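Long-range contacts in N(2),N(2)-dimethylguanosine tRNA methyltransferase (Pyrococcus horikoshii, PDB 2EJU), which probably transfers two methyl groups from S-adenosyl-L-methionine to the exocyclic N2 of a single guanine in tRNA: residues I50-L55 with H133-D138; D120-M125 with M144-T149; G279-E284 with E315-L320; F321-A326 with S358-K363. All coordinates share one frame; numbering follows the deposited sequence.

Interaction 1. Residues I50-L55 with H133-D138. With SAH (S-adenosyl-L-homocysteine), chain B.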
# COMPACT_ATOMS: atom_id res chain seq x y z
N ILE A 50 -2.72 6.56 18.47
CA ILE A 50 -1.27 6.77 18.49
C ILE A 50 -0.69 6.31 17.15
O ILE A 50 -0.76 5.13 16.81
CB ILE A 50 -0.63 5.98 19.65
CG1 ILE A 50 -1.37 6.30 20.96
CG2 ILE A 50 0.85 6.34 19.79
CD1 ILE A 50 -0.97 5.42 22.12
N VAL A 51 -0.12 7.24 16.40
CA VAL A 51 0.41 6.89 15.08
C VAL A 51 1.85 7.31 14.84
O VAL A 51 2.35 8.26 15.46
CB VAL A 51 -0.47 7.50 13.98
CG1 VAL A 51 -1.93 7.13 14.22
CG2 VAL A 51 -0.29 9.01 13.95
N LEU A 52 2.49 6.61 13.91
CA LEU A 52 3.88 6.88 13.57
C LEU A 52 4.16 7.08 12.08
O LEU A 52 3.76 6.28 11.23
CB LEU A 52 4.77 5.73 14.07
CG LEU A 52 6.23 5.76 13.60
CD1 LEU A 52 6.94 6.96 14.23
CD2 LEU A 52 6.94 4.47 13.99
N ASP A 53 4.85 8.18 11.79
CA ASP A 53 5.28 8.51 10.43
C ASP A 53 6.78 8.23 10.59
O ASP A 53 7.55 9.11 10.99
CB ASP A 53 5.00 9.98 10.13
CG ASP A 53 5.55 10.43 8.79
OD1 ASP A 53 6.00 9.56 8.01
OD2 ASP A 53 5.52 11.65 8.51
N ALA A 54 7.16 6.99 10.29
CA ALA A 54 8.54 6.50 10.47
C ALA A 54 9.69 7.12 9.68
O ALA A 54 10.81 7.16 10.17
CB ALA A 54 8.55 4.98 10.28
N LEU A 55 9.42 7.56 8.46
CA LEU A 55 10.44 8.20 7.63
C LEU A 55 9.71 9.39 7.03
O LEU A 55 9.24 9.35 5.90
CB LEU A 55 10.92 7.23 6.54
CG LEU A 55 11.34 5.85 7.06
CD1 LEU A 55 10.25 4.86 6.73
CD2 LEU A 55 12.65 5.40 6.44
N HIS A 133 -0.94 2.37 17.23
CA HIS A 133 -2.19 1.88 16.67
C HIS A 133 -2.03 1.86 15.14
O HIS A 133 -2.71 1.11 14.45
CB HIS A 133 -3.35 2.81 17.06
CG HIS A 133 -3.64 2.82 18.53
ND1 HIS A 133 -4.03 1.69 19.22
CD2 HIS A 133 -3.55 3.81 19.44
CE1 HIS A 133 -4.18 1.99 20.50
NE2 HIS A 133 -3.89 3.27 20.66
N PHE A 134 -1.12 2.69 14.64
CA PHE A 134 -0.86 2.75 13.20
C PHE A 134 0.55 3.23 12.91
O PHE A 134 1.04 4.19 13.52
CB PHE A 134 -1.86 3.68 12.50
CG PHE A 134 -1.54 3.94 11.04
CD1 PHE A 134 -1.57 2.91 10.11
CD2 PHE A 134 -1.18 5.21 10.61
CE1 PHE A 134 -1.24 3.13 8.76
CE2 PHE A 134 -0.85 5.45 9.27
CZ PHE A 134 -0.88 4.41 8.34
N ILE A 135 1.22 2.56 11.98
CA ILE A 135 2.56 2.93 11.56
C ILE A 135 2.56 2.98 10.04
O ILE A 135 2.08 2.06 9.38
CB ILE A 135 3.64 1.92 12.01
CG1 ILE A 135 3.72 1.87 13.54
CG2 ILE A 135 5.01 2.33 11.43
CD1 ILE A 135 4.69 0.80 14.05
N ASP A 136 3.08 4.07 9.49
CA ASP A 136 3.16 4.22 8.05
C ASP A 136 4.64 4.16 7.68
O ASP A 136 5.45 4.96 8.16
CB ASP A 136 2.52 5.55 7.61
CG ASP A 136 2.35 5.65 6.11
OD1 ASP A 136 1.51 6.46 5.65
OD2 ASP A 136 3.06 4.93 5.37
N LEU A 137 4.99 3.18 6.86
CA LEU A 137 6.36 3.00 6.40
C LEU A 137 6.40 3.47 4.97
O LEU A 137 5.86 2.82 4.08
CB LEU A 137 6.77 1.52 6.46
CG LEU A 137 6.86 0.86 7.83
CD1 LEU A 137 7.30 -0.59 7.67
CD2 LEU A 137 7.86 1.62 8.71
N ASP A 138 7.05 4.62 4.76
CA ASP A 138 7.16 5.18 3.42
C ASP A 138 8.62 5.54 3.14
O ASP A 138 9.01 6.70 3.23
CB ASP A 138 6.28 6.43 3.32
CG ASP A 138 6.15 6.92 1.90
OD1 ASP A 138 5.64 6.16 1.05
OD2 ASP A 138 6.56 8.07 1.64
N SAH B . 7.38 9.74 4.06
CA SAH B . 7.37 10.72 3.14
CB SAH B . 8.82 10.55 2.64
CG SAH B . 10.15 9.90 2.66
SD SAH B . 11.66 9.97 1.87
C SAH B . 6.42 11.67 2.67
O SAH B . 7.03 12.78 2.32
OXT SAH B . 5.20 11.39 2.62
C5' SAH B . 12.47 8.75 2.74
C4' SAH B . 13.61 9.39 3.59
O4' SAH B . 13.88 8.32 4.51
C3' SAH B . 14.39 10.60 4.05
O3' SAH B . 13.85 11.82 4.64
C2' SAH B . 15.47 10.01 4.96
O2' SAH B . 16.54 10.60 5.45
C1' SAH B . 15.09 8.58 5.21
N9 SAH B . 15.72 7.38 6.00
C8 SAH B . 16.62 6.58 5.45
N7 SAH B . 16.99 5.67 6.30
C5 SAH B . 16.34 5.86 7.42
C6 SAH B . 16.34 5.20 8.67
N6 SAH B . 17.12 4.14 8.84
N1 SAH B . 15.52 5.66 9.71
C2 SAH B . 14.70 6.76 9.55
N3 SAH B . 14.69 7.42 8.34
C4 SAH B . 15.50 6.99 7.26
O HOH W 1 6.98 6.72 6.89
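H133 meets I50 where two parallel strands, 50-53 and 132-137, come together. I50 O receives two backbone donors in its carbonyl plane, H133 N at 2.8 Å and F134 N at 3.3 Å. With CG beside its own backbone N (chi1 -65°), H133 turns the CD2 edge of its ring to the start of the other strand, with I50 N in the ring plane and I50 CG1 3.6 Å from CD2. F134 O takes the amide of L52, its CB packs on V51 CG1, and its ring goes on to V39 and L43 of helix 33-46. On the other face of the sheet I135 and L52 run alongside each other in the same sense, with I135 CG2 3.9 Å from L52 CD2. D136 N then gives L52 O a nearly straight bond of 2.9 Å (170° at the hydrogen). The D136 carboxylate forms salt bridges with R61 and R228. At L137 the strands begin to part, and its CD2 touches A54 CB. One water fills the fork, held by D53 OD1, L55 N, D136 O and D138 N; D53 OD2 accepts from G62 N. Past it the loops after the two strands hold the cofactor product: the SAH amino N donates to L55 O at 2.6 Å and weakly to D138 OD2 at 3.1 Å, an oxygen that also pairs with R61, while L55 CD2 rests against the adenine. Neighbouring parallel strands that open at their C-terminal ends onto the cofactor are the hallmark of the Rossmann-like class I methyltransferase fold.

Interaction 2. Residues D120-M125 with M144-T149. With SAH (S-adenosyl-L-homocysteine), chain B.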
# COMPACT_ATOMS: atom_id res chain seq x y z
N ASP A 120 17.29 6.48 13.68
CA ASP A 120 17.03 5.36 12.77
C ASP A 120 15.63 4.89 13.14
O ASP A 120 15.33 4.70 14.33
CB ASP A 120 18.03 4.24 13.03
CG ASP A 120 17.86 3.05 12.09
OD1 ASP A 120 16.82 2.94 11.41
OD2 ASP A 120 18.78 2.22 12.04
N ALA A 121 14.78 4.69 12.13
CA ALA A 121 13.42 4.24 12.38
C ALA A 121 13.41 2.91 13.14
O ALA A 121 12.54 2.70 13.98
CB ALA A 121 12.68 4.10 11.06
N ASN A 122 14.36 2.03 12.83
CA ASN A 122 14.43 0.74 13.52
C ASN A 122 14.71 0.92 15.00
O ASN A 122 14.21 0.17 15.84
CB ASN A 122 15.51 -0.16 12.91
CG ASN A 122 15.00 -0.96 11.73
OD1 ASN A 122 13.87 -1.44 11.74
ND2 ASN A 122 15.84 -1.12 10.71
N ARG A 123 15.52 1.93 15.33
CA ARG A 123 15.85 2.19 16.72
C ARG A 123 14.62 2.74 17.44
O ARG A 123 14.26 2.25 18.52
CB ARG A 123 17.02 3.17 16.83
CG ARG A 123 17.49 3.41 18.25
CD ARG A 123 18.86 4.07 18.28
NE ARG A 123 19.38 4.27 19.64
CZ ARG A 123 18.93 5.18 20.49
NH1 ARG A 123 17.93 5.99 20.14
NH2 ARG A 123 19.47 5.30 21.70
N LEU A 124 13.96 3.73 16.85
CA LEU A 124 12.76 4.30 17.47
C LEU A 124 11.68 3.24 17.69
O LEU A 124 11.11 3.14 18.77
CB LEU A 124 12.20 5.45 16.61
CG LEU A 124 10.84 6.02 17.06
CD1 LEU A 124 10.91 6.45 18.52
CD2 LEU A 124 10.45 7.19 16.18
N MET A 125 11.40 2.45 16.66
CA MET A 125 10.38 1.42 16.76
C MET A 125 10.72 0.35 17.79
O MET A 125 9.82 -0.20 18.44
CB MET A 125 10.10 0.81 15.39
CG MET A 125 9.41 1.78 14.43
SD MET A 125 8.82 1.01 12.93
CE MET A 125 10.40 0.60 12.08
N MET A 144 11.57 -3.25 3.42
CA MET A 144 12.01 -4.47 4.08
C MET A 144 13.00 -4.32 5.24
O MET A 144 13.01 -5.16 6.15
CB MET A 144 12.54 -5.46 3.04
CG MET A 144 11.46 -5.90 2.06
SD MET A 144 9.93 -6.47 2.89
CE MET A 144 10.57 -7.89 3.86
N GLU A 145 13.81 -3.27 5.23
CA GLU A 145 14.76 -3.06 6.32
C GLU A 145 14.05 -2.69 7.62
O GLU A 145 14.60 -2.83 8.70
CB GLU A 145 15.74 -1.94 5.96
CG GLU A 145 16.80 -1.67 7.03
CD GLU A 145 17.70 -0.48 6.72
OE1 GLU A 145 17.69 -0.02 5.56
OE2 GLU A 145 18.41 -0.01 7.63
N PHE A 146 12.80 -2.22 7.49
CA PHE A 146 12.03 -1.76 8.64
C PHE A 146 10.81 -2.60 9.02
O PHE A 146 10.25 -2.42 10.10
CB PHE A 146 11.57 -0.33 8.36
CG PHE A 146 12.68 0.57 7.86
CD1 PHE A 146 13.70 0.98 8.73
CD2 PHE A 146 12.74 0.96 6.53
CE1 PHE A 146 14.76 1.76 8.26
CE2 PHE A 146 13.79 1.75 6.05
CZ PHE A 146 14.80 2.14 6.92
N LEU A 147 10.42 -3.52 8.14
CA LEU A 147 9.23 -4.33 8.37
C LEU A 147 9.14 -5.18 9.64
O LEU A 147 8.11 -5.16 10.33
CB LEU A 147 8.97 -5.24 7.15
CG LEU A 147 7.73 -6.13 7.24
CD1 LEU A 147 6.47 -5.27 7.30
CD2 LEU A 147 7.66 -7.07 6.03
N ASP A 148 10.19 -5.93 9.94
CA ASP A 148 10.15 -6.79 11.12
C ASP A 148 9.98 -6.01 12.41
O ASP A 148 9.19 -6.40 13.28
CB ASP A 148 11.40 -7.68 11.19
CG ASP A 148 11.29 -8.75 12.27
OD1 ASP A 148 10.31 -9.53 12.23
OD2 ASP A 148 12.17 -8.81 13.14
N THR A 149 10.71 -4.91 12.54
CA THR A 149 10.61 -4.09 13.75
C THR A 149 9.24 -3.41 13.83
O THR A 149 8.68 -3.28 14.91
CB THR A 149 11.73 -3.03 13.80
OG1 THR A 149 13.00 -3.67 13.66
CG2 THR A 149 11.69 -2.27 15.13
N SAH B . 7.38 9.74 4.06
CA SAH B . 7.37 10.72 3.14
CB SAH B . 8.82 10.55 2.64
CG SAH B . 10.15 9.90 2.66
SD SAH B . 11.66 9.97 1.87
C SAH B . 6.42 11.67 2.67
O SAH B . 7.03 12.78 2.32
OXT SAH B . 5.20 11.39 2.62
C5' SAH B . 12.47 8.75 2.74
C4' SAH B . 13.61 9.39 3.59
O4' SAH B . 13.88 8.32 4.51
C3' SAH B . 14.39 10.60 4.05
O3' SAH B . 13.85 11.82 4.64
C2' SAH B . 15.47 10.01 4.96
O2' SAH B . 16.54 10.60 5.45
C1' SAH B . 15.09 8.58 5.21
N9 SAH B . 15.72 7.38 6.00
C8 SAH B . 16.62 6.58 5.45
N7 SAH B . 16.99 5.67 6.30
C5 SAH B . 16.34 5.86 7.42
C6 SAH B . 16.34 5.20 8.67
N6 SAH B . 17.12 4.14 8.84
N1 SAH B . 15.52 5.66 9.71
C2 SAH B . 14.70 6.76 9.55
N3 SAH B . 14.69 7.42 8.34
C4 SAH B . 15.50 6.99 7.26
O HOH W 2 18.53 0.02 10.37
O HOH W 3 15.23 -2.74 15.08
O HOH W 4 9.43 -2.94 18.25
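Beside the adenine pocket of this Rossmann-like methyltransferase, N122 on helix 121-127 reaches across to E145 and F146 on helix 144-153. The two helices run almost parallel, their short axes 9.3 Å apart at 6°. D120, the N-cap of the first, serves two donors: its OD1 accepts SAH N6 at 2.9 Å and, from above the carboxylate plane, the capping amide N122 N. A121 N completes the reading of the adenine edge with a 2.7 Å bond to SAH N1. F146 flanks the same amino group, presenting its ring edge with CE1 3.4 Å from N6, and E145 CB sits over one ring face. The main link between the helices is the N122 amide, whose ND2 donates to E145 O at 2.9 Å; the acceptor lies in the amide plane, although the donor stands well above the carbonyl plane. A water ties that ND2 to the carboxylates of D120 and E145. Further along the helix, M125 bends at chi3 (-69°), which brings CE back against F146 CB at about a right angle to that side chain. The packing is tightest one turn along, where T149 CG2 presses to 3.5 Å from M125 CB.

Interaction 3. Residues G279-E284 with E315-L320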
# COMPACT_ATOMS: atom_id res chain seq x y z
N GLY A 279 -5.53 -14.02 -0.83
CA GLY A 279 -6.74 -13.58 -0.17
C GLY A 279 -7.21 -12.27 -0.77
O GLY A 279 -6.69 -11.83 -1.80
N PRO A 280 -8.19 -11.61 -0.15
CA PRO A 280 -8.68 -10.34 -0.68
C PRO A 280 -7.66 -9.22 -0.61
O PRO A 280 -6.77 -9.22 0.24
CB PRO A 280 -9.92 -10.06 0.18
CG PRO A 280 -9.62 -10.76 1.46
CD PRO A 280 -8.97 -12.04 1.02
N LEU A 281 -7.77 -8.27 -1.54
CA LEU A 281 -6.86 -7.14 -1.57
C LEU A 281 -7.54 -5.89 -1.02
O LEU A 281 -6.98 -4.80 -1.04
CB LEU A 281 -6.34 -6.88 -2.99
CG LEU A 281 -5.30 -7.90 -3.48
CD1 LEU A 281 -4.77 -7.49 -4.85
CD2 LEU A 281 -4.14 -7.99 -2.48
N LYS A 282 -8.77 -6.06 -0.52
CA LYS A 282 -9.50 -4.96 0.06
C LYS A 282 -10.60 -5.43 1.00
O LYS A 282 -11.10 -6.56 0.88
CB LYS A 282 -10.16 -4.09 -1.02
CG LYS A 282 -11.39 -4.74 -1.67
CD LYS A 282 -12.20 -3.72 -2.47
CE LYS A 282 -13.33 -4.38 -3.27
NZ LYS A 282 -14.04 -3.40 -4.15
N ASP A 283 -10.94 -4.57 1.95
CA ASP A 283 -12.03 -4.84 2.87
C ASP A 283 -13.14 -4.04 2.19
O ASP A 283 -13.15 -2.81 2.25
CB ASP A 283 -11.72 -4.29 4.26
CG ASP A 283 -12.88 -4.47 5.22
OD1 ASP A 283 -13.98 -3.96 4.93
OD2 ASP A 283 -12.68 -5.11 6.28
N GLU A 284 -14.04 -4.74 1.52
CA GLU A 284 -15.13 -4.10 0.79
C GLU A 284 -15.87 -2.99 1.54
O GLU A 284 -16.07 -1.90 1.00
CB GLU A 284 -16.12 -5.17 0.34
CG GLU A 284 -17.07 -4.72 -0.74
CD GLU A 284 -17.90 -5.86 -1.28
OE1 GLU A 284 -18.68 -5.64 -2.24
OE2 GLU A 284 -17.78 -6.99 -0.75
N GLU A 315 -14.19 -2.37 -8.23
CA GLU A 315 -13.36 -3.45 -8.73
C GLU A 315 -13.69 -4.79 -8.07
O GLU A 315 -13.82 -4.88 -6.85
CB GLU A 315 -11.89 -3.11 -8.50
CG GLU A 315 -10.92 -3.99 -9.23
CD GLU A 315 -9.51 -3.45 -9.19
OE1 GLU A 315 -9.34 -2.21 -9.33
OE2 GLU A 315 -8.56 -4.26 -9.04
N LEU A 316 -13.85 -5.82 -8.89
CA LEU A 316 -14.14 -7.16 -8.38
C LEU A 316 -12.88 -7.62 -7.64
O LEU A 316 -11.78 -7.51 -8.16
CB LEU A 316 -14.43 -8.12 -9.54
CG LEU A 316 -14.69 -9.59 -9.20
CD1 LEU A 316 -15.95 -9.71 -8.35
CD2 LEU A 316 -14.82 -10.39 -10.50
N ASP A 317 -13.04 -8.11 -6.41
CA ASP A 317 -11.89 -8.57 -5.65
C ASP A 317 -11.76 -10.07 -5.84
O ASP A 317 -12.40 -10.87 -5.16
CB ASP A 317 -12.04 -8.21 -4.17
CG ASP A 317 -10.73 -8.36 -3.40
OD1 ASP A 317 -9.69 -8.69 -4.02
OD2 ASP A 317 -10.73 -8.15 -2.18
N ILE A 318 -10.92 -10.44 -6.80
CA ILE A 318 -10.66 -11.83 -7.15
C ILE A 318 -9.21 -11.88 -7.61
O ILE A 318 -8.70 -10.91 -8.16
CB ILE A 318 -11.61 -12.27 -8.28
CG1 ILE A 318 -11.48 -13.77 -8.53
CG2 ILE A 318 -11.32 -11.47 -9.54
CD1 ILE A 318 -12.59 -14.32 -9.43
N PRO A 319 -8.52 -13.01 -7.39
CA PRO A 319 -7.12 -13.07 -7.82
C PRO A 319 -6.86 -12.93 -9.32
O PRO A 319 -7.39 -13.67 -10.14
CB PRO A 319 -6.65 -14.43 -7.28
CG PRO A 319 -7.50 -14.63 -6.05
CD PRO A 319 -8.86 -14.18 -6.56
N LEU A 320 -6.03 -11.94 -9.65
CA LEU A 320 -5.62 -11.69 -11.02
C LEU A 320 -6.69 -11.21 -12.00
O LEU A 320 -7.80 -10.84 -11.62
CB LEU A 320 -4.92 -12.94 -11.57
CG LEU A 320 -3.84 -13.48 -10.62
CD1 LEU A 320 -3.12 -14.66 -11.24
CD2 LEU A 320 -2.85 -12.36 -10.28
O HOH W 5 -8.66 -11.31 -4.17
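Neither G279-E284 nor E315-L320 is helix or strand here, and the two loops come closest at P280 and D317, whose CA atoms are 6.2 Å apart. D317 does most of the gripping. Extended away from its backbone N (chi1 -166°), its carboxylate straddles L281 N: OD1 takes the amide on its syn lone pair at 3.2 Å, nearly straight at 167°, and OD2 adds weak bonds from L281 N and K282 N. P280 CB touches OD2 at 3.1 Å, and a water bridges OD1 to G279 O. K282 runs antiparallel to the D317 side chain, its CG 3.5 Å from OD2, and stretches out until NZ donates to E315 O at 3.1 Å; the same ammonium also donates to I312 O, its stronger partner. A methionine in its place, lacking the ammonium, would probably leave the carbonyls of E315 and I312, at the end of helix 302-314, without their shared donor. The contact thus fastens the loop between strand 273-277 and helix 284-295 to the C-terminal end of helix 302-314, while L281 pairs by its backbone with A220 of strand 213-223 and lays its side chain on helix 192-209.

Interaction 4. Residues F321-A326 with S358-K363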
# COMPACT_ATOMS: atom_id res chain seq x y z
N PHE A 321 -6.33 -11.20 -13.29
CA PHE A 321 -7.24 -10.74 -14.32
C PHE A 321 -6.71 -11.09 -15.70
O PHE A 321 -5.64 -11.68 -15.84
CB PHE A 321 -7.42 -9.22 -14.21
CG PHE A 321 -6.14 -8.45 -14.32
CD1 PHE A 321 -5.68 -7.99 -15.55
CD2 PHE A 321 -5.38 -8.18 -13.18
CE1 PHE A 321 -4.48 -7.27 -15.66
CE2 PHE A 321 -4.18 -7.46 -13.27
CZ PHE A 321 -3.73 -7.01 -14.51
N TYR A 322 -7.48 -10.73 -16.72
CA TYR A 322 -7.10 -11.01 -18.09
C TYR A 322 -6.92 -9.68 -18.82
O TYR A 322 -7.79 -8.82 -18.81
CB TYR A 322 -8.19 -11.85 -18.78
CG TYR A 322 -8.44 -13.19 -18.11
CD1 TYR A 322 -7.42 -14.13 -17.97
CD2 TYR A 322 -9.70 -13.50 -17.59
CE1 TYR A 322 -7.64 -15.35 -17.32
CE2 TYR A 322 -9.92 -14.72 -16.94
CZ TYR A 322 -8.89 -15.64 -16.81
OH TYR A 322 -9.11 -16.84 -16.17
N ASP A 323 -5.75 -9.53 -19.44
CA ASP A 323 -5.43 -8.33 -20.18
C ASP A 323 -5.74 -8.59 -21.65
O ASP A 323 -5.07 -9.38 -22.31
CB ASP A 323 -3.95 -7.99 -20.00
CG ASP A 323 -3.58 -6.66 -20.62
OD1 ASP A 323 -3.74 -6.53 -21.85
OD2 ASP A 323 -3.16 -5.75 -19.88
N THR A 324 -6.79 -7.94 -22.15
CA THR A 324 -7.23 -8.12 -23.53
C THR A 324 -6.13 -7.90 -24.56
O THR A 324 -5.96 -8.71 -25.48
CB THR A 324 -8.39 -7.17 -23.85
OG1 THR A 324 -9.41 -7.31 -22.86
CG2 THR A 324 -8.98 -7.51 -25.21
N HIS A 325 -5.38 -6.81 -24.41
CA HIS A 325 -4.30 -6.50 -25.34
C HIS A 325 -3.18 -7.54 -25.29
O HIS A 325 -2.76 -8.06 -26.32
CB HIS A 325 -3.72 -5.11 -25.04
CG HIS A 325 -2.64 -4.69 -25.99
ND1 HIS A 325 -1.45 -5.37 -26.10
CD2 HIS A 325 -2.59 -3.68 -26.89
CE1 HIS A 325 -0.70 -4.79 -27.03
NE2 HIS A 325 -1.37 -3.77 -27.52
N ALA A 326 -2.71 -7.84 -24.09
CA ALA A 326 -1.63 -8.81 -23.92
C ALA A 326 -2.00 -10.20 -24.42
O ALA A 326 -1.22 -10.85 -25.12
CB ALA A 326 -1.19 -8.86 -22.46
N SER A 358 -4.44 -2.16 -14.29
CA SER A 358 -4.12 -1.98 -15.70
C SER A 358 -5.34 -1.46 -16.44
O SER A 358 -6.47 -1.90 -16.19
CB SER A 358 -3.67 -3.30 -16.31
OG SER A 358 -3.48 -3.18 -17.70
N PRO A 359 -5.13 -0.53 -17.38
CA PRO A 359 -6.21 0.06 -18.17
C PRO A 359 -6.88 -0.93 -19.11
O PRO A 359 -8.06 -0.78 -19.45
CB PRO A 359 -5.51 1.18 -18.92
CG PRO A 359 -4.15 0.60 -19.17
CD PRO A 359 -3.83 0.00 -17.81
N THR A 360 -6.14 -1.94 -19.54
CA THR A 360 -6.67 -2.95 -20.46
C THR A 360 -6.98 -4.26 -19.77
O THR A 360 -7.24 -5.27 -20.42
CB THR A 360 -5.68 -3.22 -21.61
OG1 THR A 360 -4.37 -3.47 -21.07
CG2 THR A 360 -5.61 -2.03 -22.56
N GLY A 361 -6.96 -4.25 -18.44
CA GLY A 361 -7.25 -5.47 -17.71
C GLY A 361 -8.71 -5.61 -17.31
O GLY A 361 -9.40 -4.62 -17.07
N ILE A 362 -9.18 -6.85 -17.26
CA ILE A 362 -10.56 -7.12 -16.87
C ILE A 362 -10.62 -8.21 -15.80
O ILE A 362 -10.11 -9.31 -16.00
CB ILE A 362 -11.42 -7.56 -18.06
CG1 ILE A 362 -11.57 -6.42 -19.07
CG2 ILE A 362 -12.80 -8.00 -17.57
CD1 ILE A 362 -12.27 -6.84 -20.34
N LYS A 363 -11.24 -7.86 -14.68
CA LYS A 363 -11.44 -8.78 -13.56
C LYS A 363 -12.75 -9.49 -13.85
O LYS A 363 -13.76 -8.85 -14.13
CB LYS A 363 -11.59 -7.99 -12.25
CG LYS A 363 -10.32 -7.36 -11.72
CD LYS A 363 -9.54 -8.37 -10.91
CE LYS A 363 -8.36 -7.72 -10.20
NZ LYS A 363 -7.59 -8.76 -9.46
O HOH W 6 -1.71 -5.01 -17.82
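F321 packs against the start of strand 361-364, its CB 3.2 Å from I362 O and its ring reaching G361 and S358. CD1 lies 3.7 Å from G361 CA, and the ring takes the space that a CB there would occupy; K363 CD also touches F321 CB. Y322 forms the antiparallel hydrogen-bonded pair with I362: Y322 N donates to I362 O at 3.1 Å (175°), and I362 N returns a bond of 2.9 Å to Y322 O. D323 ends the strand and N-caps the following helix. Its OD1 receives A326 N at 2.8 Å, while OD2 receives the hydroxyl OG1 of T360 at 2.8 Å; the two donors come from opposite sides of the carboxylate plane, each out of it. T360 turns that hydroxyl toward it by setting OG1 between its own backbone N and carbonyl carbon (chi1 50°). A water bridges OD2 to S358 OG, so the first and third residues of the S358-G361 type I turn both reach one carboxylate. With an alanine in place of D323, the helix would probably lose its cap and the T360 hydroxyl its acceptor, leaving the turn less firmly tied. T324 N then donates to T360 O at 3.2 Å, and T324 OG1, buried without a partner in the model, sits 3.8 Å from I362 CD1. Strand 322-323 is thereby the edge of a three-stranded antiparallel sheet with 361-364 in the middle and 352-355 beyond, an order consistent with a winged helix; helices 338-347 and 368-375 pack against T324 and I362.

Interactions 1 and 2 share the cofactor site: L52 CD2 packs on M125 CG, L55 CD2 on F146, and both contacts touch SAH. Interactions 3 and 4 lie on the opposite side of the chain's centre, and K363 NZ binds them together, reaching I318 O, L320 O and the carboxylate of E194. Burial and chemistry vary with place. Interaction 1 is buried parallel-sheet core, mostly backbone bonds; interaction 4 is also buried but antiparallel, with a carboxylate organising a turn and a helix start. Interactions 2 and 3 are partly buried and rely more on side chains gripping backbone, an amide between helices in one and a carboxylate and a lysine between loops in the other.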